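Local coordinates for endonuclease III (Geobacillus stearothermophilus, PDB 1ORN), which probably excises damaged bases from DNA as a base-excision-repair glycosylase carrying a [4Fe-4S] cluster, and here is trapped in a covalent intermediate with DNA, at residues I139-V145 against V164-M169; R110-L115 against A126-V130. All blocks are in the same frame, centred on the assembly; numbering follows the deposited sequence.

Interaction 1: I139-V145 against V164-M169; sequences IAVDTHV and VEKTLM. With nucleotides of chain B.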
ATOM      1  N   ILE C 139       7.778  -2.041   5.211  1.00 30.13           N
ATOM      2  CA  ILE C 139       6.722  -1.105   5.556  1.00 32.18           C
ATOM      3  C   ILE C 139       6.435  -0.256   4.325  1.00 31.29           C
ATOM      4  O   ILE C 139       7.250   0.577   3.929  1.00 32.86           O
ATOM      5  CB  ILE C 139       7.143  -0.179   6.711  1.00 32.66           C
ATOM      6  CG1 ILE C 139       7.490  -1.018   7.943  1.00 32.49           C
ATOM      7  CG2 ILE C 139       6.022   0.807   7.023  1.00 34.74           C
ATOM      8  CD1 ILE C 139       7.972  -0.202   9.121  1.00 36.03           C
ATOM      9  N   ALA C 140       5.281  -0.490   3.714  1.00 29.17           N
ATOM     10  CA  ALA C 140       4.878   0.255   2.533  1.00 29.46           C
ATOM     11  C   ALA C 140       4.202   1.536   3.000  1.00 29.83           C
ATOM     12  O   ALA C 140       3.215   1.489   3.735  1.00 32.64           O
ATOM     13  CB  ALA C 140       3.913  -0.575   1.704  1.00 29.81           C
ATOM     14  N   VAL C 141       4.734   2.682   2.588  1.00 27.45           N
ATOM     15  CA  VAL C 141       4.153   3.954   2.991  1.00 26.74           C
ATOM     16  C   VAL C 141       3.303   4.558   1.872  1.00 28.59           C
ATOM     17  O   VAL C 141       3.825   5.015   0.846  1.00 28.33           O
ATOM     18  CB  VAL C 141       5.249   4.958   3.420  1.00 27.17           C
ATOM     19  CG1 VAL C 141       4.611   6.288   3.839  1.00 26.51           C
ATOM     20  CG2 VAL C 141       6.059   4.372   4.571  1.00 29.19           C
ATOM     21  N   ASP C 142       1.989   4.543   2.098  1.00 27.28           N
ATOM     22  CA  ASP C 142       0.985   5.059   1.174  1.00 29.74           C
ATOM     23  C   ASP C 142       0.365   6.316   1.784  1.00 27.85           C
ATOM     24  O   ASP C 142       0.859   6.850   2.773  1.00 26.97           O
ATOM     25  CB  ASP C 142      -0.132   4.032   1.006  1.00 29.88           C
ATOM     26  CG  ASP C 142      -1.036   3.973   2.227  1.00 34.14           C
ATOM     27  OD1 ASP C 142      -0.501   3.943   3.360  1.00 31.52           O
ATOM     28  OD2 ASP C 142      -2.277   3.967   2.062  1.00 35.31           O
ATOM     29  N   THR C 143      -0.749   6.760   1.212  1.00 28.10           N
ATOM     30  CA  THR C 143      -1.417   7.949   1.722  1.00 27.88           C
ATOM     31  C   THR C 143      -1.848   7.821   3.189  1.00 27.13           C
ATOM     32  O   THR C 143      -1.664   8.754   3.977  1.00 27.56           O
ATOM     33  CB  THR C 143      -2.649   8.314   0.851  1.00 29.11           C
ATOM     34  OG1 THR C 143      -3.287   9.470   1.404  1.00 29.67           O
ATOM     35  CG2 THR C 143      -3.648   7.161   0.801  1.00 30.26           C
ATOM     36  N   HIS C 144      -2.401   6.670   3.566  1.00 25.98           N
ATOM     37  CA  HIS C 144      -2.866   6.469   4.944  1.00 25.95           C
ATOM     38  C   HIS C 144      -1.726   6.428   5.958  1.00 25.83           C
ATOM     39  O   HIS C 144      -1.773   7.112   6.984  1.00 27.35           O
ATOM     40  CB  HIS C 144      -3.690   5.178   5.057  1.00 27.52           C
ATOM     41  CG  HIS C 144      -4.954   5.187   4.249  1.00 27.97           C
ATOM     42  ND1 HIS C 144      -5.989   6.064   4.495  1.00 28.21           N
ATOM     43  CD2 HIS C 144      -5.342   4.436   3.190  1.00 28.65           C
ATOM     44  CE1 HIS C 144      -6.959   5.856   3.622  1.00 29.08           C
ATOM     45  NE2 HIS C 144      -6.593   4.874   2.818  1.00 29.90           N
ATOM     46  N   VAL C 145      -0.699   5.634   5.675  1.00 25.62           N
ATOM     47  CA  VAL C 145       0.425   5.533   6.589  1.00 25.66           C
ATOM     48  C   VAL C 145       1.080   6.893   6.774  1.00 26.13           C
ATOM     49  O   VAL C 145       1.376   7.295   7.898  1.00 25.59           O
ATOM     50  CB  VAL C 145       1.470   4.524   6.086  1.00 26.04           C
ATOM     51  CG1 VAL C 145       2.701   4.548   6.993  1.00 25.55           C
ATOM     52  CG2 VAL C 145       0.858   3.125   6.060  1.00 27.22           C
ATOM     53  N   VAL C 164       9.495   8.625   6.410  1.00 31.65           N
ATOM     54  CA  VAL C 164       8.469   8.007   7.243  1.00 30.53           C
ATOM     55  C   VAL C 164       8.813   6.534   7.415  1.00 29.25           C
ATOM     56  O   VAL C 164       8.779   6.002   8.521  1.00 29.73           O
ATOM     57  CB  VAL C 164       7.064   8.111   6.596  1.00 31.22           C
ATOM     58  CG1 VAL C 164       6.028   7.388   7.462  1.00 31.33           C
ATOM     59  CG2 VAL C 164       6.682   9.566   6.412  1.00 32.45           C
ATOM     60  N   GLU C 165       9.145   5.878   6.308  1.00 26.99           N
ATOM     61  CA  GLU C 165       9.486   4.458   6.330  1.00 28.83           C
ATOM     62  C   GLU C 165      10.672   4.144   7.246  1.00 29.60           C
ATOM     63  O   GLU C 165      10.624   3.206   8.052  1.00 29.03           O
ATOM     64  CB  GLU C 165       9.794   3.987   4.903  1.00 28.57           C
ATOM     65  CG  GLU C 165       9.845   2.478   4.732  1.00 31.42           C
ATOM     66  CD  GLU C 165      10.131   2.073   3.295  1.00 30.09           C
ATOM     67  OE1 GLU C 165       9.637   2.764   2.376  1.00 30.90           O
ATOM     68  OE2 GLU C 165      10.836   1.061   3.082  1.00 30.05           O
ATOM     69  N   LYS C 166      11.737   4.927   7.123  1.00 32.20           N
ATOM     70  CA  LYS C 166      12.918   4.697   7.940  1.00 33.61           C
ATOM     71  C   LYS C 166      12.632   4.905   9.424  1.00 34.90           C
ATOM     72  O   LYS C 166      13.141   4.164  10.262  1.00 35.67           O
ATOM     73  CB  LYS C 166      14.074   5.589   7.463  1.00 35.62           C
ATOM     74  CG  LYS C 166      14.547   5.227   6.057  1.00 37.73           C
ATOM     75  CD  LYS C 166      15.889   5.844   5.696  1.00 42.13           C
ATOM     76  CE  LYS C 166      15.839   7.351   5.583  1.00 45.15           C
ATOM     77  NZ  LYS C 166      17.204   7.901   5.306  1.00 46.35           N
ATOM     78  N   THR C 167      11.795   5.888   9.744  1.00 35.85           N
ATOM     79  CA  THR C 167      11.437   6.169  11.133  1.00 36.43           C
ATOM     80  C   THR C 167      10.740   4.961  11.748  1.00 35.78           C
ATOM     81  O   THR C 167      11.063   4.543  12.857  1.00 35.65           O
ATOM     82  CB  THR C 167      10.493   7.388  11.239  1.00 38.42           C
ATOM     83  OG1 THR C 167      11.174   8.560  10.776  1.00 39.33           O
ATOM     84  CG2 THR C 167      10.049   7.604  12.681  1.00 39.50           C
ATOM     85  N   LEU C 168       9.787   4.394  11.017  1.00 34.98           N
ATOM     86  CA  LEU C 168       9.051   3.233  11.506  1.00 35.75           C
ATOM     87  C   LEU C 168       9.939   1.994  11.629  1.00 35.29           C
ATOM     88  O   LEU C 168       9.808   1.224  12.580  1.00 36.30           O
ATOM     89  CB  LEU C 168       7.869   2.946  10.578  1.00 36.67           C
ATOM     90  CG  LEU C 168       6.798   4.041  10.595  1.00 37.27           C
ATOM     91  CD1 LEU C 168       5.823   3.844   9.446  1.00 38.63           C
ATOM     92  CD2 LEU C 168       6.075   4.012  11.937  1.00 37.67           C
ATOM     93  N   MET C 169      10.838   1.801  10.671  1.00 33.17           N
ATOM     94  CA  MET C 169      11.724   0.642  10.705  1.00 34.99           C
ATOM     95  C   MET C 169      12.623   0.635  11.939  1.00 37.44           C
ATOM     96  O   MET C 169      12.970  -0.427  12.452  1.00 38.04           O
ATOM     97  CB  MET C 169      12.582   0.575   9.439  1.00 34.19           C
ATOM     98  CG  MET C 169      11.811   0.172   8.186  1.00 32.85           C
ATOM     99  SD  MET C 169      12.892  -0.361   6.836  1.00 31.89           S
ATOM    100  CE  MET C 169      13.450   1.216   6.190  1.00 28.02           C
TER
ATOM    101  P    DG B   8      -2.010   5.459  -2.530  1.00 25.40           P
ATOM    102  OP1  DG B   8      -1.433   6.449  -1.590  1.00 26.35           O
ATOM    103  OP2  DG B   8      -3.325   5.744  -3.180  1.00 25.86           O
ATOM    104  O5'  DG B   8      -0.962   5.179  -3.693  1.00 26.13           O
ATOM    105  C5'  DG B   8       0.443   5.186  -3.439  1.00 24.63           C
ATOM    106  C4'  DG B   8       1.179   4.921  -4.729  1.00 24.84           C
ATOM    107  O4'  DG B   8       0.786   5.899  -5.720  1.00 27.46           O
ATOM    108  C3'  DG B   8       2.704   4.943  -4.690  1.00 24.59           C
ATOM    109  O3'  DG B   8       3.128   3.886  -5.551  1.00 24.55           O
ATOM    110  C2'  DG B   8       3.052   6.320  -5.242  1.00 23.81           C
ATOM    111  C1'  DG B   8       1.919   6.594  -6.221  1.00 26.51           C
ATOM    112  N9   DG B   8       1.534   7.996  -6.353  1.00 24.78           N
ATOM    113  C8   DG B   8       1.516   8.955  -5.369  1.00 26.76           C
ATOM    114  N7   DG B   8       1.058  10.107  -5.785  1.00 29.94           N
ATOM    115  C5   DG B   8       0.767   9.898  -7.127  1.00 29.13           C
ATOM    116  C6   DG B   8       0.227  10.785  -8.106  1.00 31.42           C
ATOM    117  O6   DG B   8      -0.140  11.956  -7.968  1.00 34.00           O
ATOM    118  N1   DG B   8       0.118  10.169  -9.349  1.00 31.15           N
ATOM    119  C2   DG B   8       0.470   8.867  -9.617  1.00 31.54           C
ATOM    120  N2   DG B   8       0.299   8.457 -10.882  1.00 30.91           N
ATOM    121  N3   DG B   8       0.957   8.028  -8.709  1.00 30.12           N
ATOM    122  C4   DG B   8       1.077   8.607  -7.498  1.00 29.88           C
ATOM    123  P    DA B   6      -7.079   9.463   1.082  1.00 30.94           P
ATOM    124  OP1  DA B   6      -7.136   8.941   2.469  1.00 29.61           O
ATOM    125  OP2  DA B   6      -5.856  10.159   0.605  1.00 33.38           O
ATOM    126  O5'  DA B   6      -7.419   8.261   0.092  1.00 32.57           O
ATOM    127  C5'  DA B   6      -8.591   7.472   0.304  1.00 30.35           C
ATOM    128  C4'  DA B   6      -8.779   6.475  -0.817  1.00 29.42           C
ATOM    129  O4'  DA B   6      -9.115   7.155  -2.048  1.00 30.98           O
ATOM    130  C3'  DA B   6      -7.567   5.596  -1.131  1.00 29.41           C
ATOM    131  O3'  DA B   6      -8.025   4.275  -1.419  1.00 26.88           O
ATOM    132  C2'  DA B   6      -7.011   6.214  -2.402  1.00 29.03           C
ATOM    133  C1'  DA B   6      -8.283   6.683  -3.093  1.00 31.04           C
ATOM    134  N9   DA B   6      -8.117   7.775  -4.050  1.00 31.63           N
ATOM    135  C8   DA B   6      -7.311   8.881  -3.939  1.00 33.02           C
ATOM    136  N7   DA B   6      -7.409   9.708  -4.949  1.00 31.94           N
ATOM    137  C5   DA B   6      -8.338   9.108  -5.785  1.00 31.98           C
ATOM    138  C6   DA B   6      -8.886   9.490  -7.023  1.00 33.92           C
ATOM    139  N6   DA B   6      -8.570  10.624  -7.659  1.00 33.40           N
ATOM    140  N1   DA B   6      -9.785   8.659  -7.594  1.00 32.43           N
ATOM    141  C2   DA B   6     -10.107   7.527  -6.956  1.00 33.42           C
ATOM    142  N3   DA B   6      -9.666   7.062  -5.792  1.00 32.89           N
ATOM    143  C4   DA B   6      -8.773   7.909  -5.250  1.00 31.81           C
TER
HETATM  144  O   HOH W   1      10.434  -1.261   4.652  1.00 32.24           O
HETATM  145  O   HOH W   2       7.088   2.388   0.945  1.00 25.45           O

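Interaction 2: R110-L115 against A126-V130; sequences RDRDEL and ANVVV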
ATOM      1  N   ARG C 110      11.412 -11.877  -6.146  1.00 37.29           N
ATOM      2  CA  ARG C 110      11.165 -11.716  -4.719  1.00 39.58           C
ATOM      3  C   ARG C 110      11.981 -10.603  -4.078  1.00 39.93           C
ATOM      4  O   ARG C 110      11.837 -10.321  -2.889  1.00 40.71           O
ATOM      5  CB  ARG C 110      11.425 -13.045  -4.002  1.00 41.15           C
ATOM      6  CG  ARG C 110      10.549 -14.173  -4.529  1.00 45.37           C
ATOM      7  CD  ARG C 110      10.632 -15.439  -3.684  1.00 47.69           C
ATOM      8  NE  ARG C 110       9.678 -16.442  -4.155  1.00 51.11           N
ATOM      9  CZ  ARG C 110       9.445 -17.602  -3.551  1.00 52.56           C
ATOM     10  NH1 ARG C 110      10.097 -17.922  -2.441  1.00 52.27           N
ATOM     11  NH2 ARG C 110       8.552 -18.445  -4.055  1.00 54.20           N
ATOM     12  N   ASP C 111      12.832  -9.964  -4.872  1.00 40.50           N
ATOM     13  CA  ASP C 111      13.665  -8.875  -4.374  1.00 39.77           C
ATOM     14  C   ASP C 111      12.975  -7.526  -4.574  1.00 37.09           C
ATOM     15  O   ASP C 111      12.498  -7.220  -5.663  1.00 37.03           O
ATOM     16  CB  ASP C 111      15.007  -8.875  -5.098  1.00 43.00           C
ATOM     17  CG  ASP C 111      15.897  -7.744  -4.655  1.00 45.25           C
ATOM     18  OD1 ASP C 111      16.357  -7.774  -3.495  1.00 48.35           O
ATOM     19  OD2 ASP C 111      16.128  -6.819  -5.462  1.00 47.63           O
ATOM     20  N   ARG C 112      12.945  -6.718  -3.520  1.00 35.92           N
ATOM     21  CA  ARG C 112      12.301  -5.408  -3.556  1.00 34.27           C
ATOM     22  C   ARG C 112      12.934  -4.473  -4.602  1.00 34.18           C
ATOM     23  O   ARG C 112      12.231  -3.864  -5.412  1.00 31.38           O
ATOM     24  CB  ARG C 112      12.365  -4.795  -2.150  1.00 35.50           C
ATOM     25  CG  ARG C 112      11.314  -3.737  -1.852  1.00 37.54           C
ATOM     26  CD  ARG C 112      11.697  -2.412  -2.461  1.00 38.21           C
ATOM     27  NE  ARG C 112      13.022  -1.993  -2.017  1.00 40.11           N
ATOM     28  CZ  ARG C 112      13.334  -1.664  -0.766  1.00 39.95           C
ATOM     29  NH1 ARG C 112      12.413  -1.701   0.189  1.00 41.94           N
ATOM     30  NH2 ARG C 112      14.576  -1.304  -0.468  1.00 40.44           N
ATOM     31  N   ASP C 113      14.258  -4.370  -4.600  1.00 32.13           N
ATOM     32  CA  ASP C 113      14.932  -3.511  -5.566  1.00 34.35           C
ATOM     33  C   ASP C 113      14.764  -3.997  -6.997  1.00 32.88           C
ATOM     34  O   ASP C 113      14.765  -3.193  -7.930  1.00 34.89           O
ATOM     35  CB  ASP C 113      16.417  -3.378  -5.219  1.00 38.99           C
ATOM     36  CG  ASP C 113      16.659  -2.415  -4.070  1.00 42.88           C
ATOM     37  OD1 ASP C 113      15.679  -2.052  -3.380  1.00 43.97           O
ATOM     38  OD2 ASP C 113      17.825  -2.024  -3.851  1.00 45.22           O
ATOM     39  N   GLU C 114      14.623  -5.305  -7.188  1.00 31.38           N
ATOM     40  CA  GLU C 114      14.421  -5.822  -8.535  1.00 30.73           C
ATOM     41  C   GLU C 114      13.000  -5.476  -8.981  1.00 27.79           C
ATOM     42  O   GLU C 114      12.775  -5.127 -10.134  1.00 27.75           O
ATOM     43  CB  GLU C 114      14.623  -7.337  -8.594  1.00 33.87           C
ATOM     44  CG  GLU C 114      16.080  -7.792  -8.457  1.00 39.55           C
ATOM     45  CD  GLU C 114      17.016  -7.091  -9.437  1.00 44.06           C
ATOM     46  OE1 GLU C 114      16.693  -7.011 -10.642  1.00 45.36           O
ATOM     47  OE2 GLU C 114      18.087  -6.622  -8.998  1.00 49.20           O
ATOM     48  N   LEU C 115      12.041  -5.565  -8.063  1.00 27.42           N
ATOM     49  CA  LEU C 115      10.660  -5.238  -8.410  1.00 26.15           C
ATOM     50  C   LEU C 115      10.553  -3.782  -8.860  1.00 26.47           C
ATOM     51  O   LEU C 115       9.790  -3.463  -9.765  1.00 23.88           O
ATOM     52  CB  LEU C 115       9.728  -5.468  -7.216  1.00 26.81           C
ATOM     53  CG  LEU C 115       9.408  -6.926  -6.875  1.00 29.09           C
ATOM     54  CD1 LEU C 115       8.754  -7.004  -5.504  1.00 32.06           C
ATOM     55  CD2 LEU C 115       8.504  -7.519  -7.947  1.00 29.85           C
ATOM     56  N   ALA C 126       6.501  -2.155  -4.470  1.00 22.01           N
ATOM     57  CA  ALA C 126       7.446  -3.242  -4.229  1.00 23.63           C
ATOM     58  C   ALA C 126       7.372  -3.756  -2.787  1.00 24.14           C
ATOM     59  O   ALA C 126       7.425  -4.962  -2.553  1.00 25.98           O
ATOM     60  CB  ALA C 126       8.871  -2.790  -4.558  1.00 23.79           C
ATOM     61  N   ASN C 127       7.255  -2.851  -1.823  1.00 23.26           N
ATOM     62  CA  ASN C 127       7.159  -3.259  -0.422  1.00 24.12           C
ATOM     63  C   ASN C 127       5.903  -4.074  -0.137  1.00 23.47           C
ATOM     64  O   ASN C 127       5.952  -5.042   0.627  1.00 24.68           O
ATOM     65  CB  ASN C 127       7.209  -2.046   0.508  1.00 24.72           C
ATOM     66  CG  ASN C 127       8.633  -1.539   0.722  1.00 26.90           C
ATOM     67  OD1 ASN C 127       9.598  -2.198   0.338  1.00 30.04           O
ATOM     68  ND2 ASN C 127       8.766  -0.374   1.344  1.00 27.70           N
ATOM     69  N   VAL C 128       4.773  -3.685  -0.719  1.00 22.64           N
ATOM     70  CA  VAL C 128       3.545  -4.446  -0.495  1.00 23.23           C
ATOM     71  C   VAL C 128       3.718  -5.856  -1.031  1.00 24.01           C
ATOM     72  O   VAL C 128       3.386  -6.834  -0.354  1.00 25.09           O
ATOM     73  CB  VAL C 128       2.325  -3.806  -1.192  1.00 23.41           C
ATOM     74  CG1 VAL C 128       1.141  -4.768  -1.156  1.00 25.89           C
ATOM     75  CG2 VAL C 128       1.967  -2.506  -0.507  1.00 26.38           C
ATOM     76  N   VAL C 129       4.247  -5.967  -2.244  1.00 22.86           N
ATOM     77  CA  VAL C 129       4.435  -7.267  -2.859  1.00 24.91           C
ATOM     78  C   VAL C 129       5.378  -8.191  -2.080  1.00 26.91           C
ATOM     79  O   VAL C 129       5.016  -9.337  -1.798  1.00 25.89           O
ATOM     80  CB  VAL C 129       4.930  -7.118  -4.321  1.00 26.16           C
ATOM     81  CG1 VAL C 129       5.242  -8.496  -4.928  1.00 26.79           C
ATOM     82  CG2 VAL C 129       3.854  -6.422  -5.142  1.00 24.95           C
ATOM     83  N   VAL C 130       6.567  -7.716  -1.712  1.00 24.27           N
ATOM     84  CA  VAL C 130       7.480  -8.602  -0.991  1.00 26.56           C
ATOM     85  C   VAL C 130       6.940  -8.998   0.377  1.00 28.98           C
ATOM     86  O   VAL C 130       7.180 -10.114   0.849  1.00 28.82           O
ATOM     87  CB  VAL C 130       8.895  -7.980  -0.822  1.00 27.22           C
ATOM     88  CG1 VAL C 130       9.472  -7.658  -2.186  1.00 29.68           C
ATOM     89  CG2 VAL C 130       8.842  -6.742   0.058  1.00 25.73           C
TER

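Interaction 1: I139-V145 against V164-M169
In this HhH-GPD glycosylase the loop after the helix-hairpin-helix packs on helix 161-171 through Ile139 and Val141, and the first turn of helix 143-152 does so through Val145. Ile139 meets Leu168 at about a right angle, and its CD1 presses on Leu168 CB at 3.5 Å, a tight carbon contact. Val141 puts CG1 against Val164 CG1 at 4.0 Å. Its CG2 lies on Glu165 CB. Val145 CG1 reaches Leu168 CD1. Glu165 has CG anti to its backbone N (chi1 -166°) and reaches across the loop, with CD 3.3 Å from Ile139 O. One water joins Ile139 N to Glu165 OE2, and a second joins Val141 N to OE1. Arg123 (salt bridge) and Asn127 also hold OE2. Asp142 is the N-cap of helix 143-152. Its OD1 accepts from Val145 N at 2.9 Å, and OD2 from His144 N; both come from above the carboxylate plane. Thr143 N donates to DG8 OP1 of chain B at 2.9 Å, and Thr143 OG1 to DA6 OP2 of chain B at 2.8 Å. Asp142 OD2 and His144 NE2 also bond to a bound modified group. A loop ending in this aspartate is consistent with the Gly/Pro-rich loop and aspartate of the HhH-GPD motif.

Interaction 2: R110-L115 against A126-V130
Arg112 and Asn127 make the polar part of this contact. Arg112 NH1 donates to Asn127 OD1 at 2.9 Å, with an N-H...O angle of 154°. The oxygen lies in the guanidinium plane, and the donor meets it on a lone pair in the carbonyl plane. The two flat groups are nonetheless turned 51° against each other. Arg112 also holds Asp113 side-on: NE, at 3.0 Å, and NH2 both donate to Asp113 OD1, in a salt bridge. Bonds at two edges should fix the rotation of the guanidinium.

The apolar part is made by the Arg112 chain, Leu115, Ala126, Val129 and Val130. The bend of Arg112 at chi2 (-79°) brings CD to 3.5 Å from Ala126 CB, and a second bend at chi3 turns the guanidinium back toward Asp113 and Asn127. Leu115 sets CB against Ala126 CB. Its CD1 touches Val129 CG1 at 3.9 Å and Val130 CG1 at 3.5 Å, the second being tight for two carbons. The Leu115 and Val130 side chains lie alongside each other, pointing opposite ways. Val130 CG1 also rests on the backbone, 3.6 Å from Arg110 O.

Capping is local. Asp111 is the N-cap of helix 112-115, and its OD2 accepts from Glu114 N at 2.7 Å.

The short helix 112-115 thus lies against helix 123-134, the two helices of the helix-hairpin-helix. Val108 and Pro109 also touch Leu115, while helix 33-43 meets helix 123-134 through Leu37 on Val129.

In the fold
Both contacts are largely buried, and they lie in series along the chain, with centres about 15 Å apart. Interaction 2 is the inner packing of the helix-hairpin-helix, with one direct side-chain hydrogen bond, from partly exposed Arg112 to buried Asn127. Interaction 1 joins the next part of the chain to helix 161-171. Its polar links between the segments pass through water, and the helix start beyond its loop meets the DNA. Helix 123-134 connects the two. Asn127 uses its oxygen within interaction 2, while its ND2 probably donates to Glu165 OE2 of interaction 1, at 3.1 Å. Ala140 also packs its CB on Val128 CG2 and Asn127 CB, bringing the loop directly against the hairpin.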